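Local coordinates for protein oxalate biosynthetic component 1 (Burkholderia thailandensis, PDB 5IKY) that takes part in quorum sensing-dependent oxalate production as a bifunctional enzyme that combines serine hydrolase and lyase activities, at residues S777-V781 / I1086-H1090; L928-H934 / R968-F974; I938-Q942 / S976-H981; G986-V992 / G1047-L1053. The contacts are given in a common frame with arbitrary orientation. Residue numbers count along the deposited sequence, not the author numbering.

Contact 1 (S777-V781 / I1086-H1090); sequences SVDWV and IARFH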
loop_
_atom_site.group_PDB
_atom_site.type_symbol
_atom_site.label_atom_id
_atom_site.label_comp_id
_atom_site.label_asym_id
_atom_site.label_seq_id
_atom_site.Cartn_x
_atom_site.Cartn_y
_atom_site.Cartn_z
ATOM N N SER A 777 -35.018 -31.437 -5.204
ATOM C CA SER A 777 -35.923 -30.636 -4.383
ATOM C C SER A 777 -35.295 -29.328 -3.913
ATOM O O SER A 777 -35.979 -28.462 -3.366
ATOM C CB SER A 777 -36.376 -31.443 -3.165
ATOM O OG SER A 777 -35.277 -31.733 -2.319
ATOM N N VAL A 778 -33.993 -29.190 -4.134
ATOM C CA VAL A 778 -33.226 -28.096 -3.550
ATOM C C VAL A 778 -32.845 -27.025 -4.576
ATOM O O VAL A 778 -32.475 -27.337 -5.707
ATOM C CB VAL A 778 -31.954 -28.648 -2.864
ATOM C CG1 VAL A 778 -30.921 -27.566 -2.674
ATOM C CG2 VAL A 778 -32.311 -29.287 -1.531
ATOM N N ASP A 779 -32.951 -25.762 -4.167
ATOM C CA ASP A 779 -32.621 -24.629 -5.028
ATOM C C ASP A 779 -31.112 -24.449 -5.219
ATOM O O ASP A 779 -30.642 -24.250 -6.339
ATOM C CB ASP A 779 -33.221 -23.341 -4.456
ATOM C CG ASP A 779 -34.695 -23.480 -4.126
ATOM O OD1 ASP A 779 -35.533 -23.226 -5.018
ATOM O OD2 ASP A 779 -35.018 -23.841 -2.974
ATOM N N TRP A 780 -30.358 -24.515 -4.125
ATOM C CA TRP A 780 -28.917 -24.273 -4.178
ATOM C C TRP A 780 -28.092 -25.379 -3.529
ATOM O O TRP A 780 -28.386 -25.821 -2.419
ATOM C CB TRP A 780 -28.575 -22.943 -3.505
ATOM C CG TRP A 780 -29.048 -21.738 -4.249
ATOM C CD1 TRP A 780 -30.294 -21.182 -4.203
ATOM C CD2 TRP A 780 -28.280 -20.928 -5.147
ATOM N NE1 TRP A 780 -30.349 -20.079 -5.020
ATOM C CE2 TRP A 780 -29.126 -19.902 -5.611
ATOM C CE3 TRP A 780 -26.959 -20.974 -5.605
ATOM C CZ2 TRP A 780 -28.695 -18.928 -6.510
ATOM C CZ3 TRP A 780 -26.533 -20.007 -6.498
ATOM C CH2 TRP A 780 -27.399 -18.998 -6.940
ATOM N N VAL A 781 -27.043 -25.807 -4.224
ATOM C CA VAL A 781 -26.076 -26.738 -3.658
ATOM C C VAL A 781 -24.866 -25.972 -3.135
ATOM O O VAL A 781 -24.312 -25.125 -3.830
ATOM C CB VAL A 781 -25.621 -27.784 -4.695
ATOM C CG1 VAL A 781 -24.502 -28.648 -4.132
ATOM C CG2 VAL A 781 -26.798 -28.644 -5.132
ATOM N N ILE A 1086 -27.904 -12.687 -8.186
ATOM C CA ILE A 1086 -28.271 -13.913 -7.490
ATOM C C ILE A 1086 -29.791 -14.066 -7.447
ATOM O O ILE A 1086 -30.317 -15.177 -7.531
ATOM C CB ILE A 1086 -27.681 -13.934 -6.065
ATOM C CG1 ILE A 1086 -26.153 -13.972 -6.144
ATOM C CG2 ILE A 1086 -28.198 -15.125 -5.272
ATOM C CD1 ILE A 1086 -25.466 -13.981 -4.806
ATOM N N ALA A 1087 -30.489 -12.939 -7.336
ATOM C CA ALA A 1087 -31.948 -12.931 -7.383
ATOM C C ALA A 1087 -32.448 -13.456 -8.725
ATOM O O ALA A 1087 -33.375 -14.264 -8.779
ATOM C CB ALA A 1087 -32.481 -11.529 -7.131
ATOM N N ARG A 1088 -31.827 -12.991 -9.805
ATOM C CA ARG A 1088 -32.184 -13.437 -11.147
ATOM C C ARG A 1088 -31.847 -14.914 -11.329
ATOM O O ARG A 1088 -32.590 -15.654 -11.973
ATOM C CB ARG A 1088 -31.468 -12.593 -12.204
ATOM N N PHE A 1089 -30.721 -15.330 -10.755
ATOM C CA PHE A 1089 -30.314 -16.731 -10.771
ATOM C C PHE A 1089 -31.342 -17.610 -10.066
ATOM O O PHE A 1089 -31.771 -18.636 -10.597
ATOM C CB PHE A 1089 -28.947 -16.901 -10.106
ATOM C CG PHE A 1089 -27.792 -16.486 -10.970
ATOM C CD1 PHE A 1089 -27.877 -16.562 -12.351
ATOM C CD2 PHE A 1089 -26.614 -16.028 -10.400
ATOM C CE1 PHE A 1089 -26.810 -16.187 -13.146
ATOM C CE2 PHE A 1089 -25.544 -15.650 -11.189
ATOM C CZ PHE A 1089 -25.642 -15.729 -12.565
ATOM N N HIS A 1090 -31.725 -17.193 -8.864
ATOM C CA HIS A 1090 -32.681 -17.933 -8.051
ATOM C C HIS A 1090 -34.048 -17.995 -8.725
ATOM O O HIS A 1090 -34.567 -19.078 -8.999
ATOM C CB HIS A 1090 -32.802 -17.295 -6.666
ATOM C CG HIS A 1090 -33.584 -18.114 -5.689
ATOM N ND1 HIS A 1090 -34.140 -17.578 -4.546
ATOM C CD2 HIS A 1090 -33.899 -19.431 -5.678
ATOM C CE1 HIS A 1090 -34.767 -18.528 -3.877
ATOM N NE2 HIS A 1090 -34.636 -19.663 -4.542
#
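A buried aromatic and apolar contact joins the last turn of a helix to the start of a sheet strand: the final residues of helix 1080-1090 lie against the chain where it enters strand 780-782. The backbones stay well apart, the nearest CA atoms being 7.3 Å from each other (Asp779 and His1090), so side chains bridge the gap and only 200 Å² is buried. Trp780 supplies 85 Å² of this. Although its CA-to-CB bond points sideways, the indole extends to the helix, putting CZ2 4.0 Å from Ile1086 CG2 and CH2 4.1 Å from Phe1089 CB. In the mixed, mostly parallel sheet of the alpha/beta hydrolase domain, strand 780-782 runs between strands 832-836 and 929-935, and the indole stacks on Phe932 of the latter; helix 792-813, touched by Ile1086 and His1090, lies beside helix 1080-1090. His1090 adopts the t rotamer (chi1 -170°), which swings its imidazole to the indole. The centroids of that ring and the five-membered ring of Trp780 are 5.2 Å apart with planes at 59°, an oblique pairing, and Trp780 NE1 lies 3.7 Å from His1090 CD2. Asp779 OD1 comes to 3.7 Å from His1090 NE2 without forming a hydrogen bond; the carboxylate is instead engaged by the backbone nitrogen of Arg831 through OD2.

Contact 2 (L928-H934 / R968-F974); sequences LLKCFAH and RALLVSF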
loop_
_atom_site.group_PDB
_atom_site.type_symbol
_atom_site.label_atom_id
_atom_site.label_comp_id
_atom_site.label_asym_id
_atom_site.label_seq_id
_atom_site.Cartn_x
_atom_site.Cartn_y
_atom_site.Cartn_z
ATOM N N LEU A 928 -31.300 -26.644 -14.044
ATOM C CA LEU A 928 -30.170 -25.758 -13.787
ATOM C C LEU A 928 -29.588 -25.989 -12.396
ATOM O O LEU A 928 -30.262 -25.781 -11.387
ATOM C CB LEU A 928 -30.586 -24.295 -13.939
ATOM C CG LEU A 928 -29.492 -23.272 -13.619
ATOM C CD1 LEU A 928 -28.405 -23.288 -14.689
ATOM C CD2 LEU A 928 -30.079 -21.876 -13.455
ATOM N N LEU A 929 -28.332 -26.419 -12.353
ATOM C CA LEU A 929 -27.657 -26.674 -11.088
ATOM C C LEU A 929 -26.926 -25.428 -10.598
ATOM O O LEU A 929 -25.902 -25.036 -11.158
ATOM C CB LEU A 929 -26.678 -27.840 -11.229
ATOM C CG LEU A 929 -25.944 -28.243 -9.950
ATOM C CD1 LEU A 929 -26.936 -28.638 -8.866
ATOM C CD2 LEU A 929 -24.962 -29.370 -10.224
ATOM N N LYS A 930 -27.459 -24.807 -9.551
ATOM C CA LYS A 930 -26.863 -23.600 -8.993
ATOM C C LYS A 930 -26.046 -23.924 -7.748
ATOM O O LYS A 930 -26.584 -24.402 -6.748
ATOM C CB LYS A 930 -27.948 -22.572 -8.669
ATOM C CG LYS A 930 -28.693 -22.062 -9.894
ATOM C CD LYS A 930 -29.958 -21.315 -9.506
ATOM C CE LYS A 930 -30.963 -22.243 -8.845
ATOM N NZ LYS A 930 -32.249 -21.555 -8.543
ATOM N N CYS A 931 -24.744 -23.662 -7.818
ATOM C CA CYS A 931 -23.834 -24.009 -6.733
ATOM C C CYS A 931 -23.147 -22.793 -6.121
ATOM O O CYS A 931 -22.767 -21.859 -6.827
ATOM C CB CYS A 931 -22.770 -24.995 -7.223
ATOM S SG CYS A 931 -23.421 -26.502 -7.977
ATOM N N PHE A 932 -22.997 -22.816 -4.801
ATOM C CA PHE A 932 -22.212 -21.813 -4.094
ATOM C C PHE A 932 -20.831 -22.374 -3.783
ATOM O O PHE A 932 -20.693 -23.549 -3.441
ATOM C CB PHE A 932 -22.912 -21.378 -2.805
ATOM C CG PHE A 932 -23.978 -20.341 -3.013
ATOM C CD1 PHE A 932 -23.754 -19.255 -3.845
ATOM C CD2 PHE A 932 -25.208 -20.457 -2.386
ATOM C CE1 PHE A 932 -24.733 -18.298 -4.038
ATOM C CE2 PHE A 932 -26.192 -19.505 -2.576
ATOM C CZ PHE A 932 -25.956 -18.425 -3.403
ATOM N N ALA A 933 -19.812 -21.531 -3.907
ATOM C CA ALA A 933 -18.444 -21.951 -3.635
ATOM C C ALA A 933 -17.723 -20.945 -2.750
ATOM O O ALA A 933 -17.916 -19.736 -2.882
ATOM C CB ALA A 933 -17.680 -22.154 -4.937
ATOM N N HIS A 934 -16.897 -21.457 -1.846
ATOM C CA HIS A 934 -16.054 -20.615 -1.008
ATOM C C HIS A 934 -14.692 -21.264 -0.799
ATOM O O HIS A 934 -14.592 -22.488 -0.691
ATOM C CB HIS A 934 -16.720 -20.346 0.343
ATOM C CG HIS A 934 -15.817 -19.678 1.334
ATOM N ND1 HIS A 934 -15.337 -18.398 1.158
ATOM C CD2 HIS A 934 -15.300 -20.117 2.506
ATOM C CE1 HIS A 934 -14.566 -18.076 2.181
ATOM N NE2 HIS A 934 -14.527 -19.101 3.013
ATOM N N ARG A 968 -26.045 -26.266 -18.234
ATOM C CA ARG A 968 -27.133 -26.589 -17.318
ATOM C C ARG A 968 -26.661 -26.525 -15.868
ATOM O O ARG A 968 -27.286 -27.098 -14.974
ATOM C CB ARG A 968 -27.702 -27.975 -17.627
ATOM C CG ARG A 968 -28.310 -28.101 -19.013
ATOM C CD ARG A 968 -29.341 -27.010 -19.269
ATOM N NE ARG A 968 -30.377 -26.975 -18.241
ATOM C CZ ARG A 968 -31.370 -26.091 -18.210
ATOM N NH1 ARG A 968 -31.468 -25.171 -19.159
ATOM N NH2 ARG A 968 -32.269 -26.132 -17.235
ATOM N N ALA A 969 -25.555 -25.824 -15.644
ATOM C CA ALA A 969 -25.010 -25.644 -14.304
ATOM C C ALA A 969 -24.449 -24.236 -14.136
ATOM O O ALA A 969 -24.035 -23.602 -15.107
ATOM C CB ALA A 969 -23.937 -26.682 -14.019
ATOM N N LEU A 970 -24.435 -23.752 -12.899
ATOM C CA LEU A 970 -23.984 -22.395 -12.609
ATOM C C LEU A 970 -23.143 -22.354 -11.335
ATOM O O LEU A 970 -23.359 -23.145 -10.417
ATOM C CB LEU A 970 -25.184 -21.458 -12.484
ATOM C CG LEU A 970 -24.893 -19.984 -12.208
ATOM C CD1 LEU A 970 -24.620 -19.224 -13.500
ATOM C CD2 LEU A 970 -26.042 -19.369 -11.437
ATOM N N LEU A 971 -22.189 -21.429 -11.280
ATOM C CA LEU A 971 -21.288 -21.333 -10.138
ATOM C C LEU A 971 -21.096 -19.902 -9.644
ATOM O O LEU A 971 -20.751 -19.006 -10.415
ATOM C CB LEU A 971 -19.928 -21.930 -10.493
ATOM C CG LEU A 971 -19.475 -23.139 -9.679
ATOM C CD1 LEU A 971 -18.155 -23.647 -10.221
ATOM C CD2 LEU A 971 -19.352 -22.772 -8.209
ATOM N N VAL A 972 -21.315 -19.697 -8.351
ATOM C CA VAL A 972 -21.015 -18.420 -7.716
ATOM C C VAL A 972 -19.986 -18.638 -6.611
ATOM O O VAL A 972 -20.271 -19.289 -5.605
ATOM C CB VAL A 972 -22.272 -17.756 -7.128
ATOM C CG1 VAL A 972 -21.904 -16.446 -6.446
ATOM C CG2 VAL A 972 -23.314 -17.528 -8.214
ATOM N N SER A 973 -18.790 -18.097 -6.805
ATOM C CA SER A 973 -17.689 -18.334 -5.880
ATOM C C SER A 973 -17.308 -17.075 -5.106
ATOM O O SER A 973 -16.992 -16.041 -5.695
ATOM C CB SER A 973 -16.469 -18.872 -6.638
ATOM O OG SER A 973 -15.403 -19.175 -5.753
ATOM N N PHE A 974 -17.344 -17.170 -3.781
ATOM C CA PHE A 974 -16.884 -16.089 -2.918
ATOM C C PHE A 974 -15.525 -16.441 -2.329
ATOM O O PHE A 974 -15.395 -17.403 -1.570
ATOM C CB PHE A 974 -17.893 -15.810 -1.803
ATOM C CG PHE A 974 -19.190 -15.231 -2.288
ATOM C CD1 PHE A 974 -20.264 -16.055 -2.593
ATOM C CD2 PHE A 974 -19.337 -13.863 -2.443
ATOM C CE1 PHE A 974 -21.458 -15.523 -3.041
ATOM C CE2 PHE A 974 -20.528 -13.324 -2.892
ATOM C CZ PHE A 974 -21.591 -14.155 -3.191
#
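Leu928, still in the approach to the strand, has a t rotamer that carries its CD1 to 3.9 Å from Ala969 N and 4.3 Å from Leu970 CB, while its CA lies 3.4 Å from Arg968 O. Leu929 opens the parallel pairing: its N donates to Arg968 O (2.9 Å) and its O accepts from Leu970 N (2.6 Å), with Leu929 CB and Ala969 CB 4.1 Å apart. Lys930 points to the other face, where its CG meets Leu970 CD2 at 4.1 Å. Cys931 repeats the exchange, N to Leu970 O and O from Val972 N, both 3.0 Å. Phe932 sets CD1 3.9 Å from Val972 CB and CE1 4.4 Å from Phe974 CE1, and its ring also stacks on Trp780. Ala933 gives N to Val972 O and takes Phe974 N on its O, each at 2.8 Å; its CB touches Leu971 CD2 at 3.7 Å. His934 closes the run through its side chain, ND1 donating to Phe974 O at 2.9 Å. The strand axes approach to 4.5 Å at 18°, and residue n pairs with n+40 throughout. Leu929, Cys931 and Ala933 share the face on which Leu971 and Ser973 meet helix 937-955. Two adjacent parallel strands joined through helices 937-955 and 959-966 form a beta-alpha-beta crossover; the abrupt passage from strand 929-935 into helix 937-955 is consistent with the nucleophile elbow position of alpha/beta hydrolases.

Contact 3 (I938-Q942 / S976-H981); sequences IATAQ and SAADIH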
loop_
_atom_site.group_PDB
_atom_site.type_symbol
_atom_site.label_atom_id
_atom_site.label_comp_id
_atom_site.label_asym_id
_atom_site.label_seq_id
_atom_site.Cartn_x
_atom_site.Cartn_y
_atom_site.Cartn_z
ATOM N N ILE A 938 -14.062 -23.639 -5.288
ATOM C CA ILE A 938 -13.925 -23.478 -6.730
ATOM C C ILE A 938 -13.010 -24.561 -7.312
ATOM O O ILE A 938 -13.155 -24.955 -8.470
ATOM C CB ILE A 938 -13.388 -22.069 -7.094
ATOM C CG1 ILE A 938 -13.396 -21.859 -8.610
ATOM C CG2 ILE A 938 -11.995 -21.849 -6.519
ATOM C CD1 ILE A 938 -14.753 -22.068 -9.242
ATOM N N ALA A 939 -12.083 -25.054 -6.496
ATOM C CA ALA A 939 -11.177 -26.116 -6.921
ATOM C C ALA A 939 -11.909 -27.449 -7.008
ATOM O O ALA A 939 -11.761 -28.189 -7.981
ATOM C CB ALA A 939 -9.997 -26.222 -5.969
ATOM N N THR A 940 -12.696 -27.746 -5.979
ATOM C CA THR A 940 -13.481 -28.974 -5.934
ATOM C C THR A 940 -14.452 -29.020 -7.110
ATOM O O THR A 940 -14.671 -30.074 -7.707
ATOM C CB THR A 940 -14.262 -29.095 -4.606
ATOM O OG1 THR A 940 -13.342 -29.143 -3.507
ATOM C CG2 THR A 940 -15.121 -30.352 -4.594
ATOM N N ALA A 941 -15.012 -27.862 -7.445
ATOM C CA ALA A 941 -15.970 -27.747 -8.539
ATOM C C ALA A 941 -15.349 -28.107 -9.885
ATOM O O ALA A 941 -15.912 -28.895 -10.644
ATOM C CB ALA A 941 -16.537 -26.343 -8.586
ATOM N N GLN A 942 -14.190 -27.527 -10.179
ATOM C CA GLN A 942 -13.514 -27.778 -11.447
ATOM C C GLN A 942 -13.029 -29.220 -11.549
ATOM O O GLN A 942 -12.837 -29.740 -12.648
ATOM C CB GLN A 942 -12.343 -26.814 -11.631
ATOM C CG GLN A 942 -12.725 -25.510 -12.312
ATOM C CD GLN A 942 -11.623 -24.475 -12.246
ATOM O OE1 GLN A 942 -11.315 -23.814 -13.238
ATOM N NE2 GLN A 942 -11.025 -24.324 -11.069
ATOM N N SER A 976 -12.366 -17.092 -4.219
ATOM C CA SER A 976 -11.793 -18.208 -4.959
ATOM C C SER A 976 -10.322 -18.391 -4.602
ATOM O O SER A 976 -9.488 -17.540 -4.911
ATOM C CB SER A 976 -11.952 -17.995 -6.465
ATOM O OG SER A 976 -13.318 -17.880 -6.817
ATOM N N ALA A 977 -10.014 -19.505 -3.948
ATOM C CA ALA A 977 -8.663 -19.770 -3.465
ATOM C C ALA A 977 -7.871 -20.634 -4.443
ATOM O O ALA A 977 -6.789 -21.127 -4.120
ATOM C CB ALA A 977 -8.716 -20.434 -2.099
ATOM N N ALA A 978 -8.418 -20.812 -5.640
ATOM C CA ALA A 978 -7.754 -21.579 -6.685
ATOM C C ALA A 978 -7.996 -20.923 -8.037
ATOM O O ALA A 978 -8.992 -20.223 -8.222
ATOM C CB ALA A 978 -8.245 -23.021 -6.690
ATOM N N ASP A 979 -7.083 -21.145 -8.976
ATOM C CA ASP A 979 -7.208 -20.566 -10.307
ATOM C C ASP A 979 -8.405 -21.132 -11.054
ATOM O O ASP A 979 -8.710 -22.321 -10.955
ATOM C CB ASP A 979 -5.937 -20.805 -11.124
ATOM C CG ASP A 979 -4.795 -19.901 -10.707
ATOM O OD1 ASP A 979 -5.062 -18.827 -10.130
ATOM O OD2 ASP A 979 -3.628 -20.261 -10.971
ATOM N N ILE A 980 -9.088 -20.267 -11.796
ATOM C CA ILE A 980 -10.153 -20.705 -12.686
ATOM C C ILE A 980 -9.586 -20.903 -14.082
ATOM O O ILE A 980 -9.243 -19.937 -14.767
ATOM C CB ILE A 980 -11.311 -19.697 -12.740
ATOM C CG1 ILE A 980 -11.910 -19.494 -11.347
ATOM C CG2 ILE A 980 -12.378 -20.174 -13.714
ATOM C CD1 ILE A 980 -13.046 -18.496 -11.314
ATOM N N HIS A 981 -9.471 -22.159 -14.495
ATOM C CA HIS A 981 -8.944 -22.474 -15.814
ATOM C C HIS A 981 -9.956 -22.077 -16.878
ATOM O O HIS A 981 -10.892 -22.820 -17.175
ATOM C CB HIS A 981 -8.599 -23.955 -15.911
ATOM C CG HIS A 981 -7.672 -24.427 -14.835
ATOM N ND1 HIS A 981 -6.311 -24.536 -15.020
ATOM C CD2 HIS A 981 -7.910 -24.805 -13.557
ATOM C CE1 HIS A 981 -5.751 -24.966 -13.903
ATOM N NE2 HIS A 981 -6.699 -25.137 -13.000
#
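Two kinds of interaction hold the first turns of helix 937-955 to the end of strand 969-976 and the irregular loop after it, burying 294 Å². The helix directly follows central strand 929-935 of the alpha/beta hydrolase sheet, consistent with the helix after the nucleophile elbow, and the contact ties it to the loop between strands 969-976 and 988-992. The apolar part is centred on Ile938, whose CA-to-CB bond points toward the loop: CG2 lies 3.9 Å from both Ser976 CB and Ala978 CB, and CG1 lies 3.9 Å from Ile980 CG1. Ala939 CB meets Ala978 CB at 3.7 Å, two small side chains that let their CA atoms come to 5.7 Å. The polar part belongs to Gln942, one turn on. His981 N donates to Gln942 OE1 (2.8 Å), and Gln942 NE2 donates to Asp979 O (3.1 Å, 174°). One side chain thus serves a backbone donor and acceptor of a loop that lacks regular pairing, satisfying peptide groups in a largely buried interface.

Contact 4 (G986-V992 / G1047-L1053); sequences GTSVVDV and GKIVARL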
loop_
_atom_site.group_PDB
_atom_site.type_symbol
_atom_site.label_atom_id
_atom_site.label_comp_id
_atom_site.label_asym_id
_atom_site.label_seq_id
_atom_site.Cartn_x
_atom_site.Cartn_y
_atom_site.Cartn_z
ATOM N N GLY A 986 -16.126 -26.606 -18.691
ATOM C CA GLY A 986 -16.683 -26.567 -17.354
ATOM C C GLY A 986 -17.757 -25.531 -17.088
ATOM O O GLY A 986 -18.232 -24.844 -17.993
ATOM N N THR A 987 -18.131 -25.425 -15.818
ATOM C CA THR A 987 -19.212 -24.554 -15.383
ATOM C C THR A 987 -18.800 -23.087 -15.407
ATOM O O THR A 987 -17.692 -22.740 -14.996
ATOM C CB THR A 987 -19.674 -24.922 -13.958
ATOM O OG1 THR A 987 -19.831 -26.344 -13.855
ATOM C CG2 THR A 987 -20.987 -24.238 -13.623
ATOM N N SER A 988 -19.691 -22.229 -15.893
ATOM C CA SER A 988 -19.446 -20.791 -15.882
ATOM C C SER A 988 -19.529 -20.254 -14.458
ATOM O O SER A 988 -20.368 -20.687 -13.669
ATOM C CB SER A 988 -20.439 -20.063 -16.788
ATOM O OG SER A 988 -20.225 -20.404 -18.146
ATOM N N VAL A 989 -18.652 -19.309 -14.134
ATOM C CA VAL A 989 -18.505 -18.848 -12.757
ATOM C C VAL A 989 -18.662 -17.339 -12.606
ATOM O O VAL A 989 -18.186 -16.567 -13.436
ATOM C CB VAL A 989 -17.122 -19.244 -12.181
ATOM C CG1 VAL A 989 -17.096 -19.058 -10.670
ATOM C CG2 VAL A 989 -16.774 -20.683 -12.545
ATOM N N VAL A 990 -19.343 -16.926 -11.541
ATOM C CA VAL A 990 -19.280 -15.545 -11.082
ATOM C C VAL A 990 -18.304 -15.499 -9.913
ATOM O O VAL A 990 -18.552 -16.095 -8.865
ATOM C CB VAL A 990 -20.655 -15.004 -10.652
ATOM C CG1 VAL A 990 -20.499 -13.659 -9.957
ATOM C CG2 VAL A 990 -21.581 -14.889 -11.853
ATOM N N ASP A 991 -17.190 -14.802 -10.099
ATOM C CA ASP A 991 -16.096 -14.851 -9.136
ATOM C C ASP A 991 -15.961 -13.562 -8.329
ATOM O O ASP A 991 -15.701 -12.492 -8.879
ATOM C CB ASP A 991 -14.782 -15.162 -9.862
ATOM C CG ASP A 991 -13.593 -15.235 -8.921
ATOM O OD1 ASP A 991 -13.782 -15.528 -7.721
ATOM O OD2 ASP A 991 -12.461 -15.006 -9.390
ATOM N N VAL A 992 -16.131 -13.681 -7.015
ATOM C CA VAL A 992 -15.996 -12.543 -6.114
ATOM C C VAL A 992 -14.865 -12.777 -5.114
ATOM O O VAL A 992 -15.050 -13.456 -4.103
ATOM C CB VAL A 992 -17.304 -12.273 -5.344
ATOM C CG1 VAL A 992 -17.177 -11.001 -4.517
ATOM C CG2 VAL A 992 -18.482 -12.183 -6.304
ATOM N N GLY A 1047 -15.993 -22.127 -24.317
ATOM C CA GLY A 1047 -17.257 -21.484 -24.002
ATOM C C GLY A 1047 -17.497 -21.170 -22.537
ATOM O O GLY A 1047 -18.577 -20.702 -22.174
ATOM N N LYS A 1048 -16.503 -21.422 -21.692
ATOM C CA LYS A 1048 -16.633 -21.112 -20.272
ATOM C C LYS A 1048 -16.679 -19.602 -20.060
ATOM O O LYS A 1048 -15.898 -18.859 -20.654
ATOM C CB LYS A 1048 -15.483 -21.727 -19.468
ATOM C CG LYS A 1048 -15.527 -21.389 -17.982
ATOM C CD LYS A 1048 -14.367 -22.005 -17.215
ATOM C CE LYS A 1048 -14.735 -23.367 -16.644
ATOM N NZ LYS A 1048 -13.672 -23.898 -15.744
ATOM N N ILE A 1049 -17.605 -19.153 -19.219
ATOM C CA ILE A 1049 -17.761 -17.733 -18.933
ATOM C C ILE A 1049 -17.394 -17.426 -17.484
ATOM O O ILE A 1049 -17.846 -18.106 -16.565
ATOM C CB ILE A 1049 -19.203 -17.257 -19.203
ATOM C CG1 ILE A 1049 -19.608 -17.569 -20.645
ATOM C CG2 ILE A 1049 -19.341 -15.770 -18.922
ATOM C CD1 ILE A 1049 -21.024 -17.156 -20.982
ATOM N N VAL A 1050 -16.569 -16.403 -17.283
ATOM C CA VAL A 1050 -16.154 -16.021 -15.939
ATOM C C VAL A 1050 -16.387 -14.536 -15.668
ATOM O O VAL A 1050 -15.853 -13.675 -16.369
ATOM C CB VAL A 1050 -14.669 -16.346 -15.694
ATOM C CG1 VAL A 1050 -14.237 -15.853 -14.319
ATOM C CG2 VAL A 1050 -14.424 -17.843 -15.830
ATOM N N ALA A 1051 -17.189 -14.249 -14.648
ATOM C CA ALA A 1051 -17.438 -12.878 -14.220
ATOM C C ALA A 1051 -16.511 -12.505 -13.072
ATOM O O ALA A 1051 -16.794 -12.810 -11.913
ATOM C CB ALA A 1051 -18.887 -12.706 -13.805
ATOM N N ARG A 1052 -15.409 -11.843 -13.398
ATOM C CA ARG A 1052 -14.407 -11.487 -12.400
ATOM C C ARG A 1052 -14.651 -10.094 -11.828
ATOM O O ARG A 1052 -14.565 -9.098 -12.546
ATOM C CB ARG A 1052 -13.005 -11.560 -13.012
ATOM C CG ARG A 1052 -11.876 -11.606 -11.997
ATOM C CD ARG A 1052 -11.404 -13.030 -11.768
ATOM N NE ARG A 1052 -10.907 -13.641 -12.997
ATOM C CZ ARG A 1052 -10.390 -14.863 -13.072
ATOM N NH1 ARG A 1052 -10.300 -15.616 -11.984
ATOM N NH2 ARG A 1052 -9.962 -15.335 -14.235
ATOM N N LEU A 1053 -14.954 -10.022 -10.535
ATOM C CA LEU A 1053 -15.109 -8.733 -9.867
ATOM C C LEU A 1053 -13.750 -8.191 -9.435
ATOM O O LEU A 1053 -12.952 -8.906 -8.824
ATOM C CB LEU A 1053 -16.034 -8.844 -8.650
ATOM C CG LEU A 1053 -17.473 -9.334 -8.823
ATOM C CD1 LEU A 1053 -18.343 -8.786 -7.701
ATOM C CD2 LEU A 1053 -18.044 -8.958 -10.180
HETATM O O HOH W 1 -13.141 -11.637 -8.073
#
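In this parallel strand pair of the mixed alpha/beta hydrolase sheet, the m rotamer of Ser988 (chi1 -67°) lets OG accept from Ile1049 N at 3.1 Å, just ahead of the regular bonds that run from Val989 N to Ile1049 O (2.8 Å) through Leu1053 N to Asp991 O (3.1 Å). Lys1048, extended to CD, bends at chi3 (-92°); an ideal CB on Gly986 would sit 3.1 Å from Lys1048 CE, too tight, so the lysine packs where a side chain would be. Asp991 (chi1 t) and Arg1052 (t, then chi2 near 98°) form a weak, long salt bridge (Asp991 OD2 to Arg1052 NH1 3.4 Å), the placing of OD2 being less certain; Tyr1009 and Gln1042 also hold Arg1052, and Asp991 OD1 hydrogen-bonds the OG of Ser976. On the other face, Val990 CG2 reaches Ala1051 CB at 4.0 Å. Strand 988-992 lies between strands 969-976 and 1049-1054, with helix 937-955 against Val989 and strand 1038-1043 beyond 1049-1054.

Overall arrangement
All four contacts fall in the C-terminal alpha/beta hydrolase region, and its mixed sheet organises them. Strands 780-782, 929-935, 969-976, 988-992 and 1049-1054 are consecutive across it, so contact 2 adjoins both contact 1 (centres about 9 Å apart) and contact 4 (about 10 Å), through Val781 with Phe932 and Leu971 with Val990. Contact 3 lies about 12 Å from contact 2 and 10 Å from contact 4 on the face with helix 937-955, with helix 1080-1090 of contact 1 on the opposite face. Along the chain, contact 1 spans the other three, contacts 2 and 3 interleave, and contact 4 follows both. Strands spread over some 270 residues thus line up in one open sheet with helices on both faces.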